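Local coordinates for cerato-platanin-like protein (Moniliophthora perniciosa, PDB 3SUM), which is of unknown function but belongs to the cerato-platanins, small fungal proteins built on a double-psi beta-barrel and probably involved in fungus-plant interaction, at residues I5-K10 with E105-G110; V44-H49 with F74-D79. All blocks are in the same frame, centred on the assembly; numbering follows the deposited sequence.

Contact 1: I5-K10 with E105-G110; sequences IKWDDK and EGYDWG
The end of strand 4-7 runs past the C-terminal end of helix 105-109, and the backbones come closest at Lys6 and Gly110, whose CA atoms are 5.7 Å apart. Gly110 leaves the helix with a phi of 100°, a value glycine adopts without the clash a side chain would bring, while its N still bonds back to Gly106 O. Its carbonyl turns to the strand: Lys6 CA lies 3.3 Å from Gly110 O in a CA-H...O contact, and water 1 links the two segments, donating to Gly110 O and accepting from Trp7 N.

Trp7 carries most of the side-chain contact. Its CG occupies the crowded position between the backbone N and the carbonyl carbon (chi1 61°), which carries the indole to the helix. Trp7 NE1 donates to Tyr107 O at 3.0 Å, in the carbonyl plane and on a lone pair; the N-H aims moderately straight, the oxygen tilted from the indole plane. Tryptophan suits the site because one group supplies both a donor for a carbonyl of the last helical turn and a broad apolar surface. On that surface the Tyr107 ring crosses obliquely, its CD1 3.6 Å from Trp7 CE2 and the planes turned by 35°. Water 1 sits over the opposite indole face, toward the rim. Lys6 lays CB and CG near Gly110 O and sends NZ to Thr111 OG1, while Tyr107 makes a cation-pi contact with Lys95.

The helix thus packs beside the strand just before the chain enters strand 111-113, the antiparallel neighbour of 4-7 in the mixed sheet of this double-psi beta-barrel.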
loop_
_atom_site.group_PDB
_atom_site.type_symbol
_atom_site.label_atom_id
_atom_site.label_comp_id
_atom_site.label_asym_id
_atom_site.label_seq_id
_atom_site.Cartn_x
_atom_site.Cartn_y
_atom_site.Cartn_z
ATOM N N ILE A 5 -2.697 2.891 10.677
ATOM C CA ILE A 5 -1.700 3.060 9.649
ATOM C C ILE A 5 -0.600 3.983 10.236
ATOM O O ILE A 5 -0.893 4.924 10.999
ATOM C CB ILE A 5 -2.290 3.660 8.387
ATOM C CG1 ILE A 5 -1.205 3.664 7.265
ATOM C CG2 ILE A 5 -3.002 5.055 8.684
ATOM C CD1 ILE A 5 -1.742 3.522 5.917
ATOM N N LYS A 6 0.626 3.705 9.891
ATOM C CA LYS A 6 1.765 4.516 10.282
ATOM C C LYS A 6 2.481 4.736 8.962
ATOM O O LYS A 6 2.173 4.106 7.967
ATOM C CB LYS A 6 2.703 3.685 11.187
ATOM C CG LYS A 6 2.050 3.504 12.602
ATOM C CD LYS A 6 2.892 2.417 13.379
ATOM C CE LYS A 6 2.263 1.985 14.718
ATOM N NZ LYS A 6 2.281 3.192 15.658
ATOM N N TRP A 7 3.388 5.691 8.954
ATOM C CA TRP A 7 4.082 5.970 7.750
ATOM C C TRP A 7 5.568 5.703 7.920
ATOM O O TRP A 7 6.130 5.765 9.015
ATOM C CB TRP A 7 3.772 7.397 7.247
ATOM C CG TRP A 7 4.153 8.535 8.180
ATOM C CD1 TRP A 7 3.337 9.175 9.044
ATOM C CD2 TRP A 7 5.425 9.151 8.289
ATOM N NE1 TRP A 7 4.029 10.163 9.679
ATOM C CE2 TRP A 7 5.329 10.138 9.261
ATOM C CE3 TRP A 7 6.672 8.918 7.672
ATOM C CZ2 TRP A 7 6.427 10.970 9.629
ATOM C CZ3 TRP A 7 7.750 9.742 8.013
ATOM C CH2 TRP A 7 7.632 10.744 8.995
ATOM N N ASP A 8 6.193 5.489 6.780
ATOM C CA ASP A 8 7.609 5.125 6.696
ATOM C C ASP A 8 8.012 5.425 5.269
ATOM O O ASP A 8 7.439 4.913 4.308
ATOM C CB ASP A 8 7.795 3.606 6.974
ATOM C CG ASP A 8 9.259 3.136 7.041
ATOM O OD1 ASP A 8 10.158 3.738 6.495
ATOM O OD2 ASP A 8 9.477 2.012 7.551
ATOM N N ASP A 9 9.106 6.165 5.170
ATOM C CA ASP A 9 9.717 6.559 3.933
ATOM C C ASP A 9 10.121 5.385 3.081
ATOM O O ASP A 9 10.125 5.489 1.851
ATOM C CB ASP A 9 10.980 7.365 4.298
ATOM C CG ASP A 9 11.691 7.934 3.069
ATOM O OD1 ASP A 9 11.192 8.976 2.576
ATOM O OD2 ASP A 9 12.731 7.355 2.651
ATOM N N LYS A 10 10.405 4.223 3.705
ATOM C CA LYS A 10 10.784 3.039 2.929
ATOM C C LYS A 10 9.860 2.785 1.734
ATOM O O LYS A 10 10.270 2.413 0.641
ATOM C CB LYS A 10 10.732 1.757 3.836
ATOM C CG LYS A 10 11.178 0.520 3.074
ATOM C CD LYS A 10 11.211 -0.726 4.058
ATOM C CE LYS A 10 11.703 -2.016 3.389
ATOM N NZ LYS A 10 11.510 -3.330 4.254
ATOM N N GLU A 105 -3.589 15.145 10.070
ATOM C CA GLU A 105 -3.690 14.458 11.359
ATOM C C GLU A 105 -2.791 13.257 11.520
ATOM O O GLU A 105 -2.078 13.118 12.526
ATOM C CB GLU A 105 -5.154 14.050 11.554
ATOM C CG GLU A 105 -6.100 15.296 11.505
ATOM C CD GLU A 105 -7.549 14.931 11.623
ATOM O OE1 GLU A 105 -7.904 13.757 11.353
ATOM O OE2 GLU A 105 -8.319 15.798 12.001
ATOM N N GLY A 106 -2.869 12.357 10.562
ATOM C CA GLY A 106 -2.162 11.088 10.662
ATOM C C GLY A 106 -0.678 11.276 10.503
ATOM O O GLY A 106 0.118 10.623 11.209
ATOM N N TYR A 107 -0.308 12.165 9.576
ATOM C CA TYR A 107 1.093 12.359 9.285
ATOM C C TYR A 107 1.783 13.024 10.474
ATOM O O TYR A 107 2.865 12.612 10.852
ATOM C CB TYR A 107 1.262 13.211 8.037
ATOM C CG TYR A 107 2.665 13.643 7.778
ATOM C CD1 TYR A 107 3.646 12.715 7.425
ATOM C CD2 TYR A 107 3.002 15.002 7.835
ATOM C CE1 TYR A 107 4.956 13.142 7.179
ATOM C CE2 TYR A 107 4.312 15.435 7.610
ATOM C CZ TYR A 107 5.241 14.506 7.253
ATOM O OH TYR A 107 6.490 14.951 7.007
ATOM N N ASP A 108 1.166 14.078 11.013
ATOM C CA ASP A 108 1.800 14.839 12.086
ATOM C C ASP A 108 1.888 13.978 13.335
ATOM O O ASP A 108 2.895 14.010 14.043
ATOM C CB ASP A 108 0.986 16.033 12.410
ATOM C CG ASP A 108 1.040 17.090 11.306
ATOM O OD1 ASP A 108 1.880 17.001 10.402
ATOM O OD2 ASP A 108 0.219 17.999 11.397
ATOM N N TRP A 109 0.871 13.170 13.576
ATOM C CA TRP A 109 0.965 12.321 14.774
ATOM C C TRP A 109 1.874 11.103 14.571
ATOM O O TRP A 109 2.535 10.563 15.529
ATOM C CB TRP A 109 -0.455 11.859 15.194
ATOM C CG TRP A 109 -0.376 11.121 16.543
ATOM C CD1 TRP A 109 -0.642 9.784 16.771
ATOM C CD2 TRP A 109 0.001 11.686 17.794
ATOM N NE1 TRP A 109 -0.480 9.520 18.108
ATOM C CE2 TRP A 109 -0.060 10.645 18.758
ATOM C CE3 TRP A 109 0.400 12.968 18.206
ATOM C CZ2 TRP A 109 0.267 10.849 20.117
ATOM C CZ3 TRP A 109 0.716 13.186 19.594
ATOM C CH2 TRP A 109 0.642 12.124 20.510
ATOM N N GLY A 110 1.784 10.587 13.358
ATOM C CA GLY A 110 2.583 9.517 12.831
ATOM C C GLY A 110 1.839 8.160 12.859
ATOM O O GLY A 110 2.293 7.175 12.224
HETATM O O HOH W 1 4.878 6.973 11.457
#

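Contact 2: V44-H49 with F74-D79; sequences VLNFPH and FVTVVD
Asn46, its amide swung to the strand by a CG anti to the backbone N (chi1 -154°), spends both amide hydrogens on strand 71-79. Asn46 ND2 donates to Thr76 OG1 at 3.0 Å. The bond from Asn46 ND2 to Phe74 O, 3.3 Å long, is almost straight (172°) and meets that carbonyl from above its plane. Both acceptors lie close to the amide plane, so the pair fixes its rotation. Asn46 OD1 faces water 3, a very short 2.4 Å away, which also donates to Phe74 O. Thr76 OG1 passes the chain of bonds on: accepting from ND2, it donates to water 2 at 2.7 Å, and this water donates to Leu45 O. A hydroxyl suits that place because it can accept and donate at once. The backbones are tied directly by Thr76 N, which donates to His49 O at 2.9 Å, in the carbonyl plane.

Asn46 is the third residue of a type II beta turn from Val44 to Phe47; its positive phi (79°) is one that asparagine tolerates better than most residues. Asn46 O accepts from His49 N at 2.7 Å, bending the chain round the cis peptide before Pro48. Thr76 also bonds to Val51, so its links to His49 and Val51 mark the parallel pairing of strands 50-52 and 71-79 within the double-psi barrel. An alanine for Asn46 would probably loosen the turn from the strand, since both amide bonds and the water 3 link would be lost.

Farther out, His49 CB lies 3.4 Å from Phe74 O, which sits at the His49 ring edge, near its plane. Val75 CA makes a CA-H...O contact with His49 O at 3.2 Å. His49 and Val75 both reach Leu93 of helix 91-97, while Asn46 and Thr76 touch Cys125, disulfide-bonded to Cys63.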
loop_
_atom_site.group_PDB
_atom_site.type_symbol
_atom_site.label_atom_id
_atom_site.label_comp_id
_atom_site.label_asym_id
_atom_site.label_seq_id
_atom_site.Cartn_x
_atom_site.Cartn_y
_atom_site.Cartn_z
ATOM N N VAL A 44 7.383 -0.841 -9.495
ATOM C CA VAL A 44 6.266 -1.742 -9.275
ATOM C C VAL A 44 4.967 -0.983 -9.494
ATOM O O VAL A 44 4.824 0.183 -9.087
ATOM C CB VAL A 44 6.339 -2.277 -7.801
ATOM C CG1 VAL A 44 5.123 -3.147 -7.507
ATOM C CG2 VAL A 44 7.626 -3.055 -7.573
ATOM N N LEU A 45 4.014 -1.607 -10.134
ATOM C CA LEU A 45 2.679 -1.009 -10.264
ATOM C C LEU A 45 2.078 -0.457 -8.993
ATOM O O LEU A 45 2.114 -1.128 -7.939
ATOM C CB LEU A 45 1.719 -2.068 -10.838
ATOM C CG LEU A 45 2.016 -2.515 -12.261
ATOM C CD1 LEU A 45 1.275 -3.768 -12.569
ATOM C CD2 LEU A 45 1.511 -1.372 -13.282
ATOM N N ASN A 46 1.547 0.768 -9.069
ATOM C CA ASN A 46 0.938 1.493 -7.977
ATOM C C ASN A 46 1.879 2.161 -6.994
ATOM O O ASN A 46 1.428 2.656 -5.986
ATOM C CB ASN A 46 -0.039 0.562 -7.146
ATOM C CG ASN A 46 -1.134 1.329 -6.454
ATOM O OD1 ASN A 46 -1.597 2.414 -6.962
ATOM N ND2 ASN A 46 -1.545 0.839 -5.274
ATOM N N PHE A 47 3.167 2.210 -7.297
ATOM C CA PHE A 47 4.107 2.893 -6.514
ATOM C C PHE A 47 3.673 4.380 -6.567
ATOM O O PHE A 47 3.381 4.857 -7.628
ATOM C CB PHE A 47 5.508 2.794 -7.189
ATOM C CG PHE A 47 6.555 3.678 -6.506
ATOM C CD1 PHE A 47 7.210 3.240 -5.369
ATOM C CD2 PHE A 47 6.766 4.979 -6.933
ATOM C CE1 PHE A 47 8.173 4.045 -4.738
ATOM C CE2 PHE A 47 7.676 5.777 -6.338
ATOM C CZ PHE A 47 8.390 5.348 -5.232
ATOM N N PRO A 48 3.650 5.071 -5.454
ATOM C CA PRO A 48 4.124 4.650 -4.139
ATOM C C PRO A 48 2.963 4.498 -3.157
ATOM O O PRO A 48 3.072 4.846 -1.977
ATOM C CB PRO A 48 5.028 5.800 -3.767
ATOM C CG PRO A 48 4.192 7.061 -4.209
ATOM C CD PRO A 48 3.516 6.569 -5.520
ATOM N N HIS A 49 1.850 3.934 -3.619
ATOM C CA HIS A 49 0.742 3.714 -2.708
ATOM C C HIS A 49 0.900 2.317 -2.159
ATOM O O HIS A 49 0.130 1.457 -2.503
ATOM C CB HIS A 49 -0.559 3.861 -3.522
ATOM C CG HIS A 49 -0.980 5.289 -3.545
ATOM N ND1 HIS A 49 -2.298 5.701 -3.623
ATOM C CD2 HIS A 49 -0.241 6.415 -3.357
ATOM C CE1 HIS A 49 -2.351 7.021 -3.520
ATOM N NE2 HIS A 49 -1.119 7.486 -3.378
ATOM N N PHE A 74 -6.174 3.377 -2.471
ATOM C CA PHE A 74 -5.953 2.008 -2.800
ATOM C C PHE A 74 -4.476 1.694 -2.712
ATOM O O PHE A 74 -3.632 2.370 -3.297
ATOM C CB PHE A 74 -6.473 1.693 -4.229
ATOM C CG PHE A 74 -7.945 1.830 -4.348
ATOM C CD1 PHE A 74 -8.819 0.795 -3.939
ATOM C CD2 PHE A 74 -8.491 2.997 -4.950
ATOM C CE1 PHE A 74 -10.173 0.901 -4.113
ATOM C CE2 PHE A 74 -9.884 3.096 -5.111
ATOM C CZ PHE A 74 -10.710 2.044 -4.667
ATOM N N VAL A 75 -4.150 0.668 -1.923
ATOM C CA VAL A 75 -2.759 0.427 -1.629
ATOM C C VAL A 75 -2.360 -1.010 -1.953
ATOM O O VAL A 75 -3.173 -1.874 -1.854
ATOM C CB VAL A 75 -2.433 0.752 -0.146
ATOM C CG1 VAL A 75 -2.846 2.203 0.214
ATOM C CG2 VAL A 75 -3.172 -0.166 0.848
ATOM N N THR A 76 -1.070 -1.225 -2.350
ATOM C CA THR A 76 -0.610 -2.527 -2.624
ATOM C C THR A 76 0.188 -2.966 -1.430
ATOM O O THR A 76 1.042 -2.232 -0.938
ATOM C CB THR A 76 0.270 -2.484 -3.865
ATOM O OG1 THR A 76 -0.527 -1.931 -4.913
ATOM C CG2 THR A 76 0.676 -3.928 -4.318
ATOM N N VAL A 77 -0.037 -4.213 -0.979
ATOM C CA VAL A 77 0.795 -4.726 0.046
ATOM C C VAL A 77 2.127 -5.195 -0.560
ATOM O O VAL A 77 2.136 -6.071 -1.419
ATOM C CB VAL A 77 0.053 -5.949 0.746
ATOM C CG1 VAL A 77 1.023 -6.665 1.795
ATOM C CG2 VAL A 77 -1.237 -5.447 1.495
ATOM N N VAL A 78 3.254 -4.653 -0.075
ATOM C CA VAL A 78 4.537 -4.908 -0.675
ATOM C C VAL A 78 5.548 -5.402 0.358
ATOM O O VAL A 78 6.678 -5.752 0.012
ATOM C CB VAL A 78 5.126 -3.650 -1.347
ATOM C CG1 VAL A 78 4.150 -3.088 -2.501
ATOM C CG2 VAL A 78 5.526 -2.540 -0.286
ATOM N N ASP A 79 5.130 -5.468 1.622
ATOM C CA ASP A 79 6.101 -5.897 2.654
ATOM C C ASP A 79 5.297 -6.359 3.869
ATOM O O ASP A 79 4.050 -6.319 3.842
ATOM C CB ASP A 79 6.950 -4.648 2.968
ATOM C CG ASP A 79 8.220 -4.956 3.769
ATOM O OD1 ASP A 79 8.563 -6.143 3.997
ATOM O OD2 ASP A 79 8.826 -3.956 4.171
HETATM O O HOH W 2 -0.097 -2.787 -7.466
HETATM O O HOH W 3 -3.629 3.457 -6.087
#

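Overall arrangement
Contact 2 has its centre about 4 Å from that of the chain and contact 1 about 13 Å, the two centres about 16 Å apart, and both are only partly buried. Both reach the same mixed sheet, contact 1 through strand 4-7 and contact 2 through strand 71-79, and contact 2 is nested along the chain within the loop that contact 1 closes. The outer one relies on an aromatic pair and a single direct hydrogen bond to a helix; the inner one is a polar network of amide, hydroxyl, backbone and water. They join where Lys10 NZ forms a 2.8 Å salt bridge with Asp79 OD2, linking the chain beyond strand 4-7 to the end of strand 71-79.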